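Local coordinates for protein valine-pyruvate aminotransferase (Salmonella typhimurium, PDB 3G7Q) that probably catalyses the pyridoxal 5'-phosphate-dependent transfer of an amino group from L-valine to pyruvate, a reaction that yields L-alanine, at residues T181-N191 against I214-G223; W238-S247 against C258-T267. All coordinates share one frame; numbering follows the deposited sequence. Where two conformers were deposited one is given.

Interaction 1 of 2, residues T181-N191 against I214-G223; sequences TGMICVSRPTN and IPLVIDNAYG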
loop_
_atom_site.group_PDB
_atom_site.type_symbol
_atom_site.label_atom_id
_atom_site.label_comp_id
_atom_site.label_asym_id
_atom_site.label_seq_id
_atom_site.Cartn_x
_atom_site.Cartn_y
_atom_site.Cartn_z
ATOM N N THR A 181 26.754 0.234 -9.700
ATOM C CA THR A 181 26.088 0.003 -8.426
ATOM C C THR A 181 25.270 1.231 -8.091
ATOM O O THR A 181 25.818 2.326 -7.968
ATOM C CB THR A 181 27.101 -0.233 -7.305
ATOM O OG1 THR A 181 27.993 -1.284 -7.691
ATOM C CG2 THR A 181 26.386 -0.612 -5.987
ATOM N N GLY A 182 23.965 1.057 -7.947
ATOM C CA GLY A 182 23.080 2.170 -7.630
ATOM C C GLY A 182 22.874 2.382 -6.134
ATOM O O GLY A 182 22.614 3.495 -5.702
HETATM N N MSE A 183 22.966 1.306 -5.361
HETATM C CA MSE A 183 22.793 1.360 -3.915
HETATM C C MSE A 183 23.307 0.092 -3.282
HETATM O O MSE A 183 23.391 -0.951 -3.936
HETATM C CB MSE A 183 21.320 1.565 -3.524
HETATM C CG MSE A 183 20.323 0.671 -4.220
HETATM SE SE MSE A 183 18.490 0.907 -3.477
HETATM C CE MSE A 183 18.565 -0.239 -2.265
ATOM N N ILE A 184 23.637 0.207 -1.996
ATOM C CA ILE A 184 24.138 -0.897 -1.196
ATOM C C ILE A 184 23.044 -1.164 -0.169
ATOM O O ILE A 184 22.592 -0.239 0.497
ATOM C CB ILE A 184 25.445 -0.532 -0.504
ATOM C CG1 ILE A 184 26.498 -0.127 -1.548
ATOM C CG2 ILE A 184 25.913 -1.694 0.366
ATOM C CD1 ILE A 184 27.889 0.258 -0.975
ATOM N N CYS A 185 22.633 -2.419 -0.041
ATOM C CA CYS A 185 21.517 -2.751 0.830
ATOM C C CYS A 185 21.837 -3.859 1.823
ATOM O O CYS A 185 22.298 -4.921 1.430
ATOM C CB CYS A 185 20.344 -3.170 -0.044
ATOM S SG CYS A 185 18.818 -3.359 0.863
ATOM N N VAL A 186 21.581 -3.608 3.107
ATOM C CA VAL A 186 21.802 -4.581 4.168
ATOM C C VAL A 186 20.616 -4.487 5.134
ATOM O O VAL A 186 19.852 -3.532 5.102
ATOM C CB VAL A 186 23.105 -4.341 4.953
ATOM C CG1 VAL A 186 24.312 -4.485 4.078
ATOM C CG2 VAL A 186 23.090 -2.964 5.627
ATOM N N SER A 187 20.431 -5.503 5.956
ATOM C CA SER A 187 19.407 -5.474 7.009
ATOM C C SER A 187 20.176 -5.689 8.304
ATOM O O SER A 187 21.304 -6.208 8.271
ATOM C CB SER A 187 18.338 -6.539 6.795
ATOM O OG SER A 187 18.943 -7.826 6.698
ATOM N N ARG A 188 19.606 -5.272 9.445
ATOM C CA ARG A 188 20.291 -5.422 10.722
ATOM C C ARG A 188 19.335 -5.288 11.888
ATOM O O ARG A 188 18.882 -4.179 12.177
ATOM C CB ARG A 188 21.380 -4.344 10.863
ATOM C CG ARG A 188 22.397 -4.567 11.951
ATOM C CD ARG A 188 23.285 -3.342 12.080
ATOM N NE ARG A 188 24.549 -3.624 12.734
ATOM C CZ ARG A 188 25.248 -2.747 13.466
ATOM N NH1 ARG A 188 24.774 -1.528 13.713
ATOM N NH2 ARG A 188 26.403 -3.089 13.994
ATOM N N PRO A 189 18.974 -6.402 12.551
ATOM C CA PRO A 189 19.289 -7.819 12.280
ATOM C C PRO A 189 18.642 -8.291 10.997
ATOM O O PRO A 189 17.679 -7.693 10.500
ATOM C CB PRO A 189 18.668 -8.577 13.453
ATOM C CG PRO A 189 18.402 -7.521 14.521
ATOM C CD PRO A 189 18.158 -6.245 13.765
ATOM N N THR A 190 19.161 -9.398 10.478
ATOM C CA THR A 190 18.761 -9.885 9.166
ATOM C C THR A 190 17.765 -11.040 9.143
ATOM O O THR A 190 17.861 -11.969 9.938
ATOM C CB THR A 190 20.033 -10.367 8.427
ATOM O OG1 THR A 190 20.955 -9.278 8.303
ATOM C CG2 THR A 190 19.713 -10.949 7.026
ATOM N N ASN A 191 16.784 -10.907 8.253
ATOM C CA ASN A 191 15.939 -12.017 7.822
ATOM C C ASN A 191 16.720 -12.467 6.557
ATOM O O ASN A 191 16.834 -11.705 5.596
ATOM C CB ASN A 191 14.534 -11.511 7.512
ATOM C CG ASN A 191 13.640 -12.543 6.827
ATOM O OD1 ASN A 191 14.074 -13.659 6.451
ATOM N ND2 ASN A 191 12.360 -12.152 6.599
ATOM N N ILE A 214 26.766 6.714 -3.456
ATOM C CA ILE A 214 25.531 5.940 -3.522
ATOM C C ILE A 214 25.055 5.715 -2.095
ATOM O O ILE A 214 25.877 5.698 -1.174
ATOM C CB ILE A 214 25.710 4.601 -4.254
ATOM C CG1 ILE A 214 26.774 3.734 -3.574
ATOM C CG2 ILE A 214 26.055 4.850 -5.737
ATOM C CD1 ILE A 214 26.959 2.408 -4.238
ATOM N N PRO A 215 23.731 5.572 -1.906
ATOM C CA PRO A 215 23.221 5.380 -0.550
ATOM C C PRO A 215 23.491 4.016 0.052
ATOM O O PRO A 215 23.594 3.014 -0.673
ATOM C CB PRO A 215 21.702 5.507 -0.718
ATOM C CG PRO A 215 21.442 5.148 -2.156
ATOM C CD PRO A 215 22.651 5.604 -2.914
ATOM N N LEU A 216 23.575 3.991 1.375
ATOM C CA LEU A 216 23.639 2.742 2.130
ATOM C C LEU A 216 22.269 2.583 2.746
ATOM O O LEU A 216 21.872 3.395 3.558
ATOM C CB LEU A 216 24.686 2.788 3.229
ATOM C CG LEU A 216 24.751 1.588 4.177
ATOM C CD1 LEU A 216 24.919 0.271 3.402
ATOM C CD2 LEU A 216 25.871 1.806 5.249
ATOM N N VAL A 217 21.553 1.537 2.342
ATOM C CA VAL A 217 20.196 1.306 2.788
ATOM C C VAL A 217 20.245 0.227 3.856
ATOM O O VAL A 217 20.822 -0.840 3.625
ATOM C CB VAL A 217 19.294 0.874 1.601
ATOM C CG1 VAL A 217 17.856 0.712 2.058
ATOM C CG2 VAL A 217 19.369 1.905 0.460
ATOM N N ILE A 218 19.672 0.516 5.025
ATOM C CA ILE A 218 19.649 -0.419 6.156
ATOM C C ILE A 218 18.211 -0.727 6.577
ATOM O O ILE A 218 17.460 0.161 6.978
ATOM C CB ILE A 218 20.420 0.109 7.388
ATOM C CG1 ILE A 218 21.833 0.555 6.989
ATOM C CG2 ILE A 218 20.448 -0.973 8.481
ATOM C CD1 ILE A 218 22.646 1.287 8.111
ATOM N N ASP A 219 17.824 -1.984 6.443
ATOM C CA ASP A 219 16.516 -2.421 6.860
ATOM C C ASP A 219 16.589 -2.753 8.362
ATOM O O ASP A 219 17.251 -3.722 8.753
ATOM C CB ASP A 219 16.075 -3.629 6.074
ATOM C CG ASP A 219 14.625 -3.993 6.360
ATOM O OD1 ASP A 219 14.018 -3.386 7.269
ATOM O OD2 ASP A 219 14.098 -4.850 5.639
ATOM N N ASN A 220 15.898 -1.941 9.173
ATOM C CA ASN A 220 15.888 -2.001 10.650
ATOM C C ASN A 220 14.507 -2.476 11.143
ATOM O O ASN A 220 14.095 -2.121 12.246
ATOM C CB ASN A 220 16.198 -0.618 11.190
ATOM C CG ASN A 220 16.603 -0.567 12.682
ATOM O OD1 ASN A 220 15.958 0.097 13.500
ATOM N ND2 ASN A 220 17.669 -1.224 13.011
ATOM N N ALA A 221 13.841 -3.340 10.388
ATOM C CA ALA A 221 12.536 -3.900 10.803
ATOM C C ALA A 221 12.546 -4.604 12.159
ATOM O O ALA A 221 11.498 -4.660 12.820
ATOM C CB ALA A 221 11.980 -4.863 9.743
ATOM N N TYR A 222 13.694 -5.160 12.563
ATOM C CA TYR A 222 13.795 -5.887 13.809
ATOM C C TYR A 222 14.654 -5.222 14.863
ATOM O O TYR A 222 14.746 -5.729 15.968
ATOM C CB TYR A 222 14.371 -7.305 13.551
ATOM C CG TYR A 222 13.457 -8.161 12.725
ATOM C CD1 TYR A 222 12.417 -8.880 13.316
ATOM C CD2 TYR A 222 13.602 -8.242 11.357
ATOM C CE1 TYR A 222 11.578 -9.646 12.565
ATOM C CE2 TYR A 222 12.761 -9.022 10.602
ATOM C CZ TYR A 222 11.747 -9.706 11.225
ATOM O OH TYR A 222 10.910 -10.476 10.500
ATOM N N GLY A 223 15.272 -4.099 14.531
ATOM C CA GLY A 223 16.241 -3.484 15.410
ATOM C C GLY A 223 15.742 -2.424 16.385
ATOM O O GLY A 223 14.566 -2.344 16.706
HETATM O O HOH W 1 16.018 -5.581 10.778
#

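Interaction 2 of 2, residues W238-S247 against C258-T267; sequences WNPNIILCMS and CGIIIANDKT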
loop_
_atom_site.group_PDB
_atom_site.type_symbol
_atom_site.label_atom_id
_atom_site.label_comp_id
_atom_site.label_asym_id
_atom_site.label_seq_id
_atom_site.Cartn_x
_atom_site.Cartn_y
_atom_site.Cartn_z
ATOM N N TRP A 238 23.351 6.467 11.775
ATOM C CA TRP A 238 22.612 7.263 10.796
ATOM C C TRP A 238 23.424 8.496 10.432
ATOM O O TRP A 238 24.113 9.084 11.285
ATOM C CB TRP A 238 21.200 7.680 11.232
ATOM C CG TRP A 238 20.455 8.279 10.034
ATOM C CD1 TRP A 238 19.800 7.583 9.044
ATOM C CD2 TRP A 238 20.337 9.662 9.683
ATOM N NE1 TRP A 238 19.296 8.452 8.103
ATOM C CE2 TRP A 238 19.596 9.732 8.480
ATOM C CE3 TRP A 238 20.773 10.847 10.274
ATOM C CZ2 TRP A 238 19.295 10.938 7.859
ATOM C CZ3 TRP A 238 20.489 12.030 9.660
ATOM C CH2 TRP A 238 19.745 12.076 8.462
ATOM N N ASN A 239 23.431 8.799 9.138
ATOM C CA ASN A 239 24.007 10.041 8.615
ATOM C C ASN A 239 23.249 10.326 7.322
ATOM O O ASN A 239 22.476 9.474 6.860
ATOM C CB ASN A 239 25.530 9.963 8.462
ATOM C CG ASN A 239 25.974 8.924 7.470
ATOM O OD1 ASN A 239 25.575 8.955 6.316
ATOM N ND2 ASN A 239 26.846 8.017 7.909
ATOM N N PRO A 240 23.409 11.523 6.750
ATOM C CA PRO A 240 22.619 11.838 5.544
ATOM C C PRO A 240 22.767 10.930 4.307
ATOM O O PRO A 240 21.938 11.043 3.405
ATOM C CB PRO A 240 23.069 13.265 5.214
ATOM C CG PRO A 240 23.456 13.832 6.526
ATOM C CD PRO A 240 24.184 12.689 7.198
ATOM N N ASN A 241 23.791 10.075 4.244
ATOM C CA ASN A 241 23.930 9.126 3.130
ATOM C C ASN A 241 23.332 7.757 3.462
ATOM O O ASN A 241 23.516 6.789 2.713
ATOM C CB ASN A 241 25.387 8.940 2.731
ATOM C CG ASN A 241 25.547 8.328 1.344
ATOM O OD1 ASN A 241 24.884 8.745 0.416
ATOM N ND2 ASN A 241 26.434 7.349 1.203
ATOM N N ILE A 242 22.658 7.658 4.600
ATOM C CA ILE A 242 22.029 6.402 4.992
ATOM C C ILE A 242 20.519 6.512 4.840
ATOM O O ILE A 242 19.922 7.554 5.112
ATOM C CB ILE A 242 22.419 5.990 6.410
ATOM C CG1 ILE A 242 23.894 5.584 6.408
ATOM C CG2 ILE A 242 21.545 4.811 6.885
ATOM C CD1 ILE A 242 24.421 5.216 7.698
ATOM N N ILE A 243 19.916 5.444 4.348
ATOM C CA ILE A 243 18.467 5.337 4.231
ATOM C C ILE A 243 18.093 4.210 5.187
ATOM O O ILE A 243 18.494 3.078 4.982
ATOM C CB ILE A 243 18.004 5.023 2.804
ATOM C CG1 ILE A 243 18.524 6.086 1.796
ATOM C CG2 ILE A 243 16.456 4.968 2.735
ATOM C CD1 ILE A 243 18.231 5.719 0.341
ATOM N N LEU A 244 17.303 4.527 6.208
ATOM C CA LEU A 244 16.957 3.579 7.263
ATOM C C LEU A 244 15.475 3.226 7.208
ATOM O O LEU A 244 14.647 4.127 7.328
ATOM C CB LEU A 244 17.332 4.230 8.595
ATOM C CG LEU A 244 17.099 3.563 9.945
ATOM C CD1 LEU A 244 17.694 2.188 9.936
ATOM C CD2 LEU A 244 17.727 4.453 11.038
ATOM N N CYS A 245 15.145 1.933 7.063
ATOM C CA CYS A 245 13.755 1.487 6.965
ATOM C C CYS A 245 13.348 0.842 8.276
ATOM O O CYS A 245 14.047 -0.045 8.773
ATOM C CB CYS A 245 13.571 0.496 5.832
ATOM S SG CYS A 245 14.043 1.229 4.233
HETATM N N MSE A 246 12.229 1.302 8.830
HETATM C CA MSE A 246 11.686 0.778 10.071
HETATM C C MSE A 246 10.243 0.379 9.821
HETATM O O MSE A 246 9.658 0.716 8.794
HETATM C CB MSE A 246 11.816 1.810 11.199
HETATM C CG MSE A 246 13.277 2.219 11.479
HETATM SE SE MSE A 246 13.340 3.463 12.964
HETATM C CE MSE A 246 13.331 1.770 14.473
ATOM N N SER A 247 9.649 -0.320 10.772
ATOM C CA SER A 247 8.295 -0.805 10.584
ATOM C C SER A 247 7.630 -1.024 11.912
ATOM O O SER A 247 8.287 -1.237 12.908
ATOM C CB SER A 247 8.350 -2.139 9.820
ATOM O OG SER A 247 7.044 -2.698 9.656
ATOM N N CYS A 258 2.388 0.065 8.427
ATOM C CA CYS A 258 3.137 1.276 8.636
ATOM C C CYS A 258 4.662 1.127 8.552
ATOM O O CYS A 258 5.319 0.770 9.530
ATOM C CB CYS A 258 2.730 1.866 9.967
ATOM S SG CYS A 258 3.246 3.533 10.081
ATOM N N GLY A 259 5.184 1.389 7.359
ATOM C CA GLY A 259 6.610 1.403 7.073
ATOM C C GLY A 259 7.130 2.828 7.227
ATOM O O GLY A 259 6.408 3.803 6.980
ATOM N N ILE A 260 8.381 2.960 7.661
ATOM C CA ILE A 260 8.981 4.256 7.898
ATOM C C ILE A 260 10.315 4.321 7.178
ATOM O O ILE A 260 11.079 3.362 7.245
ATOM C CB ILE A 260 9.223 4.431 9.406
ATOM C CG1 ILE A 260 7.893 4.422 10.168
ATOM C CG2 ILE A 260 10.006 5.698 9.697
ATOM C CD1 ILE A 260 8.041 4.169 11.664
ATOM N N ILE A 261 10.604 5.420 6.496
ATOM C CA ILE A 261 11.897 5.598 5.833
ATOM C C ILE A 261 12.527 6.851 6.389
ATOM O O ILE A 261 11.889 7.915 6.441
ATOM C CB ILE A 261 11.789 5.743 4.313
ATOM C CG1 ILE A 261 11.225 4.471 3.681
ATOM C CG2 ILE A 261 13.141 6.060 3.688
ATOM C CD1 ILE A 261 10.827 4.684 2.204
ATOM N N ILE A 262 13.786 6.738 6.794
ATOM C CA ILE A 262 14.543 7.886 7.322
ATOM C C ILE A 262 15.686 8.116 6.355
ATOM O O ILE A 262 16.469 7.207 6.110
ATOM C CB ILE A 262 15.011 7.605 8.766
ATOM C CG1 ILE A 262 13.779 7.395 9.666
ATOM C CG2 ILE A 262 15.859 8.756 9.314
ATOM C CD1 ILE A 262 14.075 6.653 10.873
ATOM N N ALA A 263 15.785 9.328 5.813
ATOM C CA ALA A 263 16.796 9.645 4.798
ATOM C C ALA A 263 16.967 11.135 4.668
ATOM O O ALA A 263 16.221 11.902 5.292
ATOM C CB ALA A 263 16.391 9.030 3.441
ATOM N N ASN A 264 17.936 11.563 3.859
ATOM C CA ASN A 264 18.116 12.994 3.603
ATOM C C ASN A 264 16.842 13.534 2.926
ATOM O O ASN A 264 16.086 12.775 2.319
ATOM C CB ASN A 264 19.400 13.304 2.802
ATOM C CG ASN A 264 19.403 12.724 1.389
ATOM O OD1 ASN A 264 18.461 12.905 0.610
ATOM N ND2 ASN A 264 20.504 12.066 1.033
ATOM N N ASP A 265 16.589 14.827 3.073
ATOM C CA ASP A 265 15.324 15.421 2.556
ATOM C C ASP A 265 15.071 15.293 1.047
ATOM O O ASP A 265 13.910 15.211 0.629
ATOM C CB ASP A 265 15.164 16.875 3.019
ATOM C CG ASP A 265 16.355 17.725 2.708
ATOM O OD1 ASP A 265 16.867 17.666 1.574
ATOM O OD2 ASP A 265 16.768 18.476 3.614
ATOM N N LYS A 266 16.141 15.256 0.250
ATOM C CA LYS A 266 16.008 15.079 -1.198
ATOM C C LYS A 266 15.474 13.705 -1.531
ATOM O O LYS A 266 14.633 13.547 -2.418
ATOM C CB LYS A 266 17.345 15.317 -1.910
ATOM C CG LYS A 266 17.802 16.764 -1.851
ATOM C CD LYS A 266 19.014 17.024 -2.745
ATOM N N THR A 267 15.951 12.697 -0.812
ATOM C CA THR A 267 15.494 11.351 -1.028
ATOM C C THR A 267 14.036 11.235 -0.597
ATOM O O THR A 267 13.201 10.663 -1.316
ATOM C CB THR A 267 16.419 10.345 -0.270
ATOM O OG1 THR A 267 17.728 10.401 -0.855
ATOM C CG2 THR A 267 15.902 8.936 -0.350
HETATM O O HOH W 2 19.867 9.483 3.179
#

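Interaction 1 of 2, residues T181-N191 against I214-G223
V217 N donates to I184 O at 2.8 Å, the shortest of five backbone hydrogen bonds that join T181-N191 to I214-G223 as neighbouring parallel strands. They are the two strands of a beta-alpha-beta unit, with helix 199-211 as the crossover, inside the large mixed sheet of the aminotransferase fold. V186 uses both its backbone N and its O toward the same strand, the N giving to V217 O and the O taking D219 N. The last rung is R188 N to D219 O at 2.9 Å, with the donor tilted 21° from the carbonyl plane. D219 O also receives a water that donates to P189 O (2.7 Å) and accepts from Y222 N, bridging the strand ends where the backbones part. A weak bond of 3.3 Å from N220 ND2 to R188 O adds to this end.

D219 OD1 accepts from A221 N to make an Asx turn. D219 opens a D-N-A-Y sequence; as in related aminotransferases, its carboxylate probably pairs with the pyridine nitrogen of the cofactor. N191, held by R389, may likewise belong to the active site. S187 bonds to E137, whereas the guanidinium of R188 turns away to a salt bridge with D199.

The hydrophobic packing separates by face. I184 and L216 lie against A209 and V186 against L205 of helix 199-211; I218 shares their face, its CG1 beside V186 CG2 at 4.0 Å. C185, V217 and D219 meet F111 of helix 107-118. At the start of the pair, I214 CD1 crosses T181 CG2 at about a right angle, 3.5 Å away. On the F111 face the selenomethionine M183 has CG between its backbone N and carbonyl carbon (chi1 48°), and a bend at chi3 (-89°) turns CE onto V217 CG2 at 3.6 Å.

Interaction 2 of 2, residues W238-S247 against C258-T267
N264 reaches P240 through a first torsion of 64°, which sets CG between its own backbone N and carbonyl carbon and turns the amide to the P240 carbonyl, in the turn that precedes strand 242-247. In W238 CG is anti to the backbone N (chi1 -170°), which carries the indole across I262 so that one ring face meets its CG2. These two side chains close the open end of a beta hairpin formed by W238-S247 and C258-T267, whose second strand runs against its partner, as the antiparallel strand of the large sheet does in fold type I aminotransferases.

N264 works in two directions. Its ND2 donates to P240 O at 3.0 Å, while OD1 accepts from both T267 N (2.9 Å) and T267 OG1, capping helix 265-278 at its N terminus. A water donating to P240 O and I242 O, and accepting from N264 N, fills in where strand pairing has stopped.

Between the strands, L244 pairs with I262 and M246 with I260, each residue giving and taking one backbone bond; L244 N to I262 O measures 2.8 Å. I243 packs on the other face, toward helix 107-118, its CG2 3.6 Å from I261 CG2 and its CD1 against T267 CG2. I262 serves both ends of its own face: CD1 lies 3.9 Å from the selenium of M246, and CG2 makes a CH-pi contact over the five-membered ring of W238, 4.0 Å from the centroid and 28° off the normal.

Followed from the N terminus, the two interactions come in series, neither nesting nor crossing. Strand 181-187 leads through helix 199-211 to strand 216-219, and interaction 1 closes that crossover. The chain then continues to 242-247, and interaction 2 closes the short connection between strands 242-247 and 259-262; that connection holds K250, probably the lysine joined to the cofactor as in this family. Strands 216-219 and 242-247 are sheet neighbours: I218 N and I243 O (2.8 Å), like N220 N and C245 O (2.7 Å), are probably hydrogen-bonded. Four adjacent strands of the central sheet are thus joined; helix 107-118 packs against both pairs, helix 199-211 against the first.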